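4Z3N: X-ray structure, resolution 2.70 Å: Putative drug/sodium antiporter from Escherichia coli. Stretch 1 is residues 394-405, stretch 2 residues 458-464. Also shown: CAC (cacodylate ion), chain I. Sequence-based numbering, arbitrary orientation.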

ATOM      1  N   GLU A 394      -0.600  -7.433   9.116  1.00 26.36           N
ATOM      2  CA  GLU A 394       0.567  -6.685   9.519  1.00 26.96           C
ATOM      3  C   GLU A 394       1.271  -7.392  10.697  1.00 27.44           C
ATOM      4  O   GLU A 394       2.502  -7.472  10.722  1.00 26.45           O
ATOM      5  CB  GLU A 394       0.162  -5.255   9.898  1.00 26.21           C
ATOM      6  CG  GLU A 394       1.265  -4.210   9.745  1.00 29.11           C
ATOM      7  CD  GLU A 394       1.613  -3.952   8.284  1.00 34.49           C
ATOM      8  OE1 GLU A 394       1.050  -4.665   7.422  1.00 35.98           O
ATOM      9  OE2 GLU A 394       2.436  -3.042   7.991  1.00 38.43           O
ATOM     10  N   TYR A 395       0.479  -7.901  11.650  1.00 21.75           N
ATOM     11  CA  TYR A 395       0.980  -8.593  12.832  1.00 23.62           C
ATOM     12  C   TYR A 395       1.822  -9.838  12.481  1.00 26.89           C
ATOM     13  O   TYR A 395       2.910 -10.061  13.030  1.00 27.91           O
ATOM     14  CB  TYR A 395      -0.198  -8.984  13.749  1.00 23.63           C
ATOM     15  CG  TYR A 395       0.205  -9.715  15.025  1.00 24.74           C
ATOM     16  CD1 TYR A 395       0.382 -11.091  15.028  1.00 23.07           C
ATOM     17  CD2 TYR A 395       0.411  -9.031  16.215  1.00 23.69           C
ATOM     18  CE1 TYR A 395       0.744 -11.768  16.158  1.00 20.20           C
ATOM     19  CE2 TYR A 395       0.780  -9.707  17.364  1.00 25.39           C
ATOM     20  CZ  TYR A 395       0.949 -11.084  17.330  1.00 25.64           C
ATOM     21  OH  TYR A 395       1.310 -11.798  18.467  1.00 22.20           O
ATOM     22  N   TYR A 396       1.321 -10.654  11.570  1.00 26.82           N
ATOM     23  CA  TYR A 396       2.071 -11.818  11.146  1.00 28.79           C
ATOM     24  C   TYR A 396       3.332 -11.451  10.359  1.00 28.15           C
ATOM     25  O   TYR A 396       4.353 -12.129  10.446  1.00 32.39           O
ATOM     26  CB  TYR A 396       1.172 -12.742  10.336  1.00 27.24           C
ATOM     27  CG  TYR A 396       0.188 -13.452  11.226  1.00 30.43           C
ATOM     28  CD1 TYR A 396       0.621 -14.386  12.162  1.00 30.25           C
ATOM     29  CD2 TYR A 396      -1.167 -13.168  11.163  1.00 29.76           C
ATOM     30  CE1 TYR A 396      -0.276 -15.031  12.999  1.00 34.80           C
ATOM     31  CE2 TYR A 396      -2.069 -13.802  11.989  1.00 30.45           C
ATOM     32  CZ  TYR A 396      -1.629 -14.734  12.902  1.00 34.27           C
ATOM     33  OH  TYR A 396      -2.551 -15.361  13.708  1.00 35.91           O
ATOM     34  N   GLN A 397       3.272 -10.367   9.611  1.00 22.04           N
ATOM     35  CA  GLN A 397       4.443  -9.883   8.910  1.00 27.01           C
ATOM     36  C   GLN A 397       5.488  -9.424   9.914  1.00 26.14           C
ATOM     37  O   GLN A 397       6.679  -9.693   9.763  1.00 24.81           O
ATOM     38  CB  GLN A 397       4.062  -8.746   7.965  1.00 27.45           C
ATOM     39  CG  GLN A 397       3.186  -9.186   6.814  1.00 23.20           C
ATOM     40  CD  GLN A 397       3.978  -9.887   5.742  1.00 29.12           C
ATOM     41  OE1 GLN A 397       4.578 -10.952   5.978  1.00 28.69           O
ATOM     42  NE2 GLN A 397       4.010  -9.283   4.549  1.00 28.26           N
ATOM     43  N   ALA A 398       5.027  -8.750  10.957  1.00 25.07           N
ATOM     44  CA  ALA A 398       5.918  -8.261  11.993  1.00 24.37           C
ATOM     45  C   ALA A 398       6.625  -9.411  12.716  1.00 26.69           C
ATOM     46  O   ALA A 398       7.800  -9.280  13.072  1.00 27.23           O
ATOM     47  CB  ALA A 398       5.153  -7.381  12.983  1.00 21.69           C
ATOM     48  N   ILE A 399       5.927 -10.527  12.945  1.00 22.73           N
ATOM     49  CA  ILE A 399       6.520 -11.612  13.727  1.00 27.49           C
ATOM     50  C   ILE A 399       7.162 -12.697  12.842  1.00 32.40           C
ATOM     51  O   ILE A 399       7.629 -13.719  13.354  1.00 31.04           O
ATOM     52  CB  ILE A 399       5.483 -12.284  14.692  1.00 27.18           C
ATOM     53  CG1 ILE A 399       4.353 -12.954  13.913  1.00 25.33           C
ATOM     54  CG2 ILE A 399       4.931 -11.271  15.714  1.00 25.32           C
ATOM     55  CD1 ILE A 399       3.685 -14.055  14.676  1.00 21.65           C
ATOM     56  N   GLY A 400       7.176 -12.482  11.523  1.00 28.35           N
ATOM     57  CA  GLY A 400       7.849 -13.387  10.610  1.00 26.83           C
ATOM     58  C   GLY A 400       7.068 -14.624  10.195  1.00 31.90           C
ATOM     59  O   GLY A 400       7.653 -15.684   9.973  1.00 34.65           O
ATOM     60  N   LYS A 401       5.749 -14.495  10.082  1.00 28.18           N
ATOM     61  CA  LYS A 401       4.904 -15.620   9.710  1.00 28.16           C
ATOM     62  C   LYS A 401       3.924 -15.263   8.579  1.00 28.30           C
ATOM     63  O   LYS A 401       2.707 -15.324   8.756  1.00 28.99           O
ATOM     64  CB  LYS A 401       4.151 -16.121  10.944  1.00 35.08           C
ATOM     65  CG  LYS A 401       5.072 -16.541  12.103  1.00 34.40           C
ATOM     66  CD  LYS A 401       5.719 -17.863  11.809  1.00 38.58           C
ATOM     67  CE  LYS A 401       6.730 -18.253  12.867  1.00 35.86           C
ATOM     68  NZ  LYS A 401       7.187 -19.647  12.607  1.00 35.51           N
ATOM     69  N   PRO A 402       4.463 -14.901   7.402  1.00 31.83           N
ATOM     70  CA  PRO A 402       3.681 -14.414   6.249  1.00 31.92           C
ATOM     71  C   PRO A 402       2.576 -15.347   5.727  1.00 28.45           C
ATOM     72  O   PRO A 402       1.712 -14.892   4.974  1.00 30.98           O
ATOM     73  CB  PRO A 402       4.752 -14.217   5.161  1.00 33.67           C
ATOM     74  CG  PRO A 402       6.014 -14.933   5.679  1.00 29.22           C
ATOM     75  CD  PRO A 402       5.914 -14.771   7.163  1.00 28.85           C
ATOM     76  N   TRP A 403       2.610 -16.617   6.104  1.00 26.59           N
ATOM     77  CA  TRP A 403       1.603 -17.566   5.666  1.00 27.41           C
ATOM     78  C   TRP A 403       0.220 -17.106   6.111  1.00 30.42           C
ATOM     79  O   TRP A 403      -0.751 -17.212   5.346  1.00 29.03           O
ATOM     80  CB  TRP A 403       1.901 -18.973   6.201  1.00 28.91           C
ATOM     81  CG  TRP A 403       0.742 -19.879   6.130  1.00 28.80           C
ATOM     82  CD1 TRP A 403      -0.276 -19.967   7.025  1.00 31.68           C
ATOM     83  CD2 TRP A 403       0.439 -20.816   5.089  1.00 35.43           C
ATOM     84  NE1 TRP A 403      -1.193 -20.901   6.619  1.00 32.50           N
ATOM     85  CE2 TRP A 403      -0.776 -21.442   5.432  1.00 31.21           C
ATOM     86  CE3 TRP A 403       1.078 -21.188   3.897  1.00 36.49           C
ATOM     87  CZ2 TRP A 403      -1.362 -22.425   4.642  1.00 29.43           C
ATOM     88  CZ3 TRP A 403       0.486 -22.172   3.107  1.00 36.10           C
ATOM     89  CH2 TRP A 403      -0.719 -22.778   3.488  1.00 33.70           C
ATOM     90  N   TYR A 404       0.121 -16.595   7.341  1.00 26.18           N
ATOM     91  CA  TYR A 404      -1.173 -16.180   7.865  1.00 25.38           C
ATOM     92  C   TYR A 404      -1.553 -14.785   7.391  1.00 24.86           C
ATOM     93  O   TYR A 404      -2.720 -14.420   7.362  1.00 27.32           O
ATOM     94  CB  TYR A 404      -1.167 -16.299   9.386  1.00 31.49           C
ATOM     95  CG  TYR A 404      -0.934 -17.728   9.773  1.00 32.97           C
ATOM     96  CD1 TYR A 404       0.365 -18.207   9.995  1.00 31.17           C
ATOM     97  CD2 TYR A 404      -1.995 -18.625   9.848  1.00 27.42           C
ATOM     98  CE1 TYR A 404       0.592 -19.539  10.321  1.00 31.00           C
ATOM     99  CE2 TYR A 404      -1.781 -19.960  10.165  1.00 32.55           C
ATOM    100  CZ  TYR A 404      -0.484 -20.409  10.405  1.00 39.24           C
ATOM    101  OH  TYR A 404      -0.266 -21.728  10.719  1.00 37.09           O
ATOM    102  N   SER A 405      -0.556 -14.026   6.982  1.00 24.29           N
ATOM    103  CA  SER A 405      -0.787 -12.782   6.289  1.00 25.09           C
ATOM    104  C   SER A 405      -1.509 -13.062   4.994  1.00 26.72           C
ATOM    105  O   SER A 405      -2.521 -12.435   4.697  1.00 27.71           O
ATOM    106  CB  SER A 405       0.533 -12.059   6.008  1.00 28.33           C
ATOM    107  OG  SER A 405       1.132 -11.640   7.205  1.00 28.84           O
ATOM    108  N   PRO A 458      -0.733 -21.755  22.696  1.00 31.60           N
ATOM    109  CA  PRO A 458       0.553 -22.440  22.880  1.00 29.42           C
ATOM    110  C   PRO A 458       1.524 -22.158  21.728  1.00 31.07           C
ATOM    111  O   PRO A 458       2.664 -21.741  21.977  1.00 30.42           O
ATOM    112  CB  PRO A 458       0.159 -23.915  22.907  1.00 27.41           C
ATOM    113  CG  PRO A 458      -1.248 -23.914  23.445  1.00 31.83           C
ATOM    114  CD  PRO A 458      -1.883 -22.605  23.063  1.00 31.70           C
ATOM    115  N   ARG A 459       1.050 -22.309  20.493  1.00 30.40           N
ATOM    116  CA  ARG A 459       1.888 -22.135  19.305  1.00 33.12           C
ATOM    117  C   ARG A 459       2.480 -20.734  19.202  1.00 34.19           C
ATOM    118  O   ARG A 459       3.681 -20.565  18.933  1.00 33.30           O
ATOM    119  CB  ARG A 459       1.081 -22.432  18.052  1.00 39.27           C
ATOM    120  CG  ARG A 459       1.835 -22.233  16.771  1.00 38.35           C
ATOM    121  CD  ARG A 459       0.871 -22.015  15.664  1.00 40.01           C
ATOM    122  NE  ARG A 459       0.717 -23.188  14.814  1.00 46.55           N
ATOM    123  CZ  ARG A 459      -0.126 -23.248  13.786  1.00 49.76           C
ATOM    124  NH1 ARG A 459      -0.895 -22.205  13.493  1.00 50.20           N
ATOM    125  NH2 ARG A 459      -0.208 -24.351  13.057  1.00 56.00           N
ATOM    126  N   LEU A 460       1.637 -19.728  19.413  1.00 29.99           N
ATOM    127  CA  LEU A 460       2.107 -18.345  19.393  1.00 29.11           C
ATOM    128  C   LEU A 460       3.232 -18.101  20.428  1.00 29.30           C
ATOM    129  O   LEU A 460       4.227 -17.454  20.121  1.00 25.11           O
ATOM    130  CB  LEU A 460       0.941 -17.386  19.628  1.00 20.96           C
ATOM    131  CG  LEU A 460       1.449 -15.962  19.535  1.00 24.76           C
ATOM    132  CD1 LEU A 460       1.860 -15.617  18.094  1.00 19.42           C
ATOM    133  CD2 LEU A 460       0.459 -14.972  20.134  1.00 22.30           C
ATOM    134  N   LEU A 461       3.069 -18.643  21.638  1.00 30.09           N
ATOM    135  CA  LEU A 461       4.114 -18.615  22.672  1.00 29.83           C
ATOM    136  C   LEU A 461       5.346 -19.471  22.317  1.00 30.44           C
ATOM    137  O   LEU A 461       6.475 -19.042  22.500  1.00 31.18           O
ATOM    138  CB  LEU A 461       3.544 -19.068  24.015  1.00 29.59           C
ATOM    139  CG  LEU A 461       2.564 -18.100  24.676  1.00 30.13           C
ATOM    140  CD1 LEU A 461       2.301 -18.582  26.080  1.00 34.21           C
ATOM    141  CD2 LEU A 461       3.086 -16.667  24.695  1.00 26.34           C
ATOM    142  N   ARG A 462       5.140 -20.672  21.792  1.00 30.67           N
ATOM    143  CA  ARG A 462       6.278 -21.406  21.255  1.00 34.26           C
ATOM    144  C   ARG A 462       7.047 -20.624  20.174  1.00 33.80           C
ATOM    145  O   ARG A 462       8.279 -20.652  20.160  1.00 31.99           O
ATOM    146  CB  ARG A 462       5.850 -22.747  20.679  1.00 31.99           C
ATOM    147  CG  ARG A 462       7.024 -23.678  20.564  1.00 38.33           C
ATOM    148  CD  ARG A 462       7.007 -24.513  19.325  1.00 42.73           C
ATOM    149  NE  ARG A 462       5.673 -24.954  18.945  1.00 50.54           N
ATOM    150  CZ  ARG A 462       5.286 -25.053  17.678  1.00 50.01           C
ATOM    151  NH1 ARG A 462       6.140 -24.730  16.720  1.00 44.86           N
ATOM    152  NH2 ARG A 462       4.057 -25.457  17.372  1.00 53.65           N
ATOM    153  N   TRP A 463       6.330 -19.945  19.274  1.00 30.83           N
ATOM    154  CA  TRP A 463       6.973 -19.192  18.184  1.00 34.38           C
ATOM    155  C   TRP A 463       7.952 -18.132  18.693  1.00 34.15           C
ATOM    156  O   TRP A 463       9.032 -17.941  18.126  1.00 31.63           O
ATOM    157  CB  TRP A 463       5.923 -18.510  17.301  1.00 35.69           C
ATOM    158  CG  TRP A 463       5.285 -19.374  16.280  1.00 31.54           C
ATOM    159  CD1 TRP A 463       5.630 -20.647  15.953  1.00 35.80           C
ATOM    160  CD2 TRP A 463       4.180 -19.029  15.449  1.00 29.60           C
ATOM    161  NE1 TRP A 463       4.807 -21.122  14.966  1.00 34.46           N
ATOM    162  CE2 TRP A 463       3.908 -20.143  14.634  1.00 40.35           C
ATOM    163  CE3 TRP A 463       3.400 -17.883  15.304  1.00 29.84           C
ATOM    164  CZ2 TRP A 463       2.878 -20.144  13.681  1.00 39.30           C
ATOM    165  CZ3 TRP A 463       2.381 -17.885  14.355  1.00 31.13           C
ATOM    166  CH2 TRP A 463       2.130 -19.007  13.561  1.00 29.45           C
ATOM    167  N   ASN A 464       7.550 -17.446  19.760  1.00 33.09           N
ATOM    168  CA  ASN A 464       8.388 -16.466  20.438  1.00 31.37           C
ATOM    169  C   ASN A 464       9.586 -17.072  21.210  1.00 32.53           C
ATOM    170  O   ASN A 464      10.665 -16.471  21.268  1.00 26.93           O
ATOM    171  CB  ASN A 464       7.533 -15.638  21.382  1.00 26.34           C
ATOM    172  CG  ASN A 464       8.197 -14.337  21.758  1.00 27.87           C
ATOM    173  OD1 ASN A 464       8.580 -14.136  22.910  1.00 30.90           O
ATOM    174  ND2 ASN A 464       8.374 -13.454  20.777  1.00 29.15           N
TER
HETATM  175 AS   CAC I 508       5.025 -24.819  13.411  1.00 84.84          AS
HETATM  176  O1  CAC I 508       4.077 -25.097  14.730  1.00 62.46           O
HETATM  177  O2  CAC I 508       4.313 -23.494  12.494  1.00 70.74           O
HETATM  178  C1  CAC I 508       6.835 -24.350  13.918  1.00 49.07           C
HETATM  179  C2  CAC I 508       5.077 -26.394  12.299  1.00 78.23           C

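The contact between residues 394-405 and 458-464 is made by side chains rather than by close backbone packing. The axes of helix 394-399 and helix 458-464 come no nearer than 12.9 Å, at an angle of 34° between their N-to-C directions, and the nearest CA atoms, those of Ile-399 and Asn-464, lie 8.5 Å apart. Long or bulky side chains must bridge that gap, and together they bury a modest 324 Å², summed over both sides.

Trp-463 supplies the largest share, with 100 Å² covered by the other stretch. Its CA-to-CB bond points toward stretch 1, and with chi1 at -81° (m) and chi2 at -8° the indole meets four residues there. Lys-401 lies over one face. Its NZ stands 3.8 Å from the centroid of the five-membered ring formed by CG, CD1, NE1, CE2 and CD2 of Trp-463, 14° off the ring normal, the geometry of a cation-pi interaction; Lys-401 CE is 3.7 Å from the same centroid and 10° off the normal, a CH-pi contact. Because both atoms sit over the ring, the end of the lysine chain lies along the indole instead of meeting it with the ammonium alone. Extended chi3 and chi4 (175° and 172°, both t) carry it there, and 44 Å² of the residue is covered. A lysine suits this partly exposed position, since it offers both methylene surface and charge to an electron-rich ring.

At the indole edge, near its plane, Tyr-404 CE1 approaches Trp-463 CH2 to 3.6 Å, and Tyr-396 CE1 approaches Trp-463 CZ3 to 4.1 Å. The Tyr-404 ring and the six-membered ring of Trp-463 form an oblique pair, with centroids 5.9 Å apart and planes at 49°. Tyr-404, with 50 Å² covered, also brings its OH to 2.9 Å from Arg-459 NH1; the geometry leaves open whether this is a hydrogen bond. A tyrosine fits here because its ring carbons pack on the indole while its hydroxyl reaches the polar end of the arginine.

Deeper in, the contact is apolar. Ile-399, directed toward stretch 2, places CD1 3.9 Å from Trp-463 CE3 and 4.2 Å from Leu-460 CD1, so one methyl touches both partners. Leu-460 starts sideways, but its end comes nearer, and its CD2 lies 3.7 Å from Tyr-395 OH, a hydroxyl hydrogen-bonded elsewhere in the structure. Ile-399, Leu-460 and Tyr-395 are all buried, as expected of branched aliphatic groups and an aromatic ring packed together.

Gly-400, just beyond Ile-399, contributes no contact area. Its phi of +83°, readily adopted by glycine, belongs to a Schellman motif in which Lys-401 N donates to Tyr-396 O at 2.8 Å, leading the chain from the helix into Lys-401.

A cacodylate ion, probably from the crystallisation liquor, lies beside stretch 2: Arg-462 NH2 donates to its O1 at 2.7 Å, and Trp-463 NE1 makes a weak hydrogen bond to its O2 at 3.5 Å.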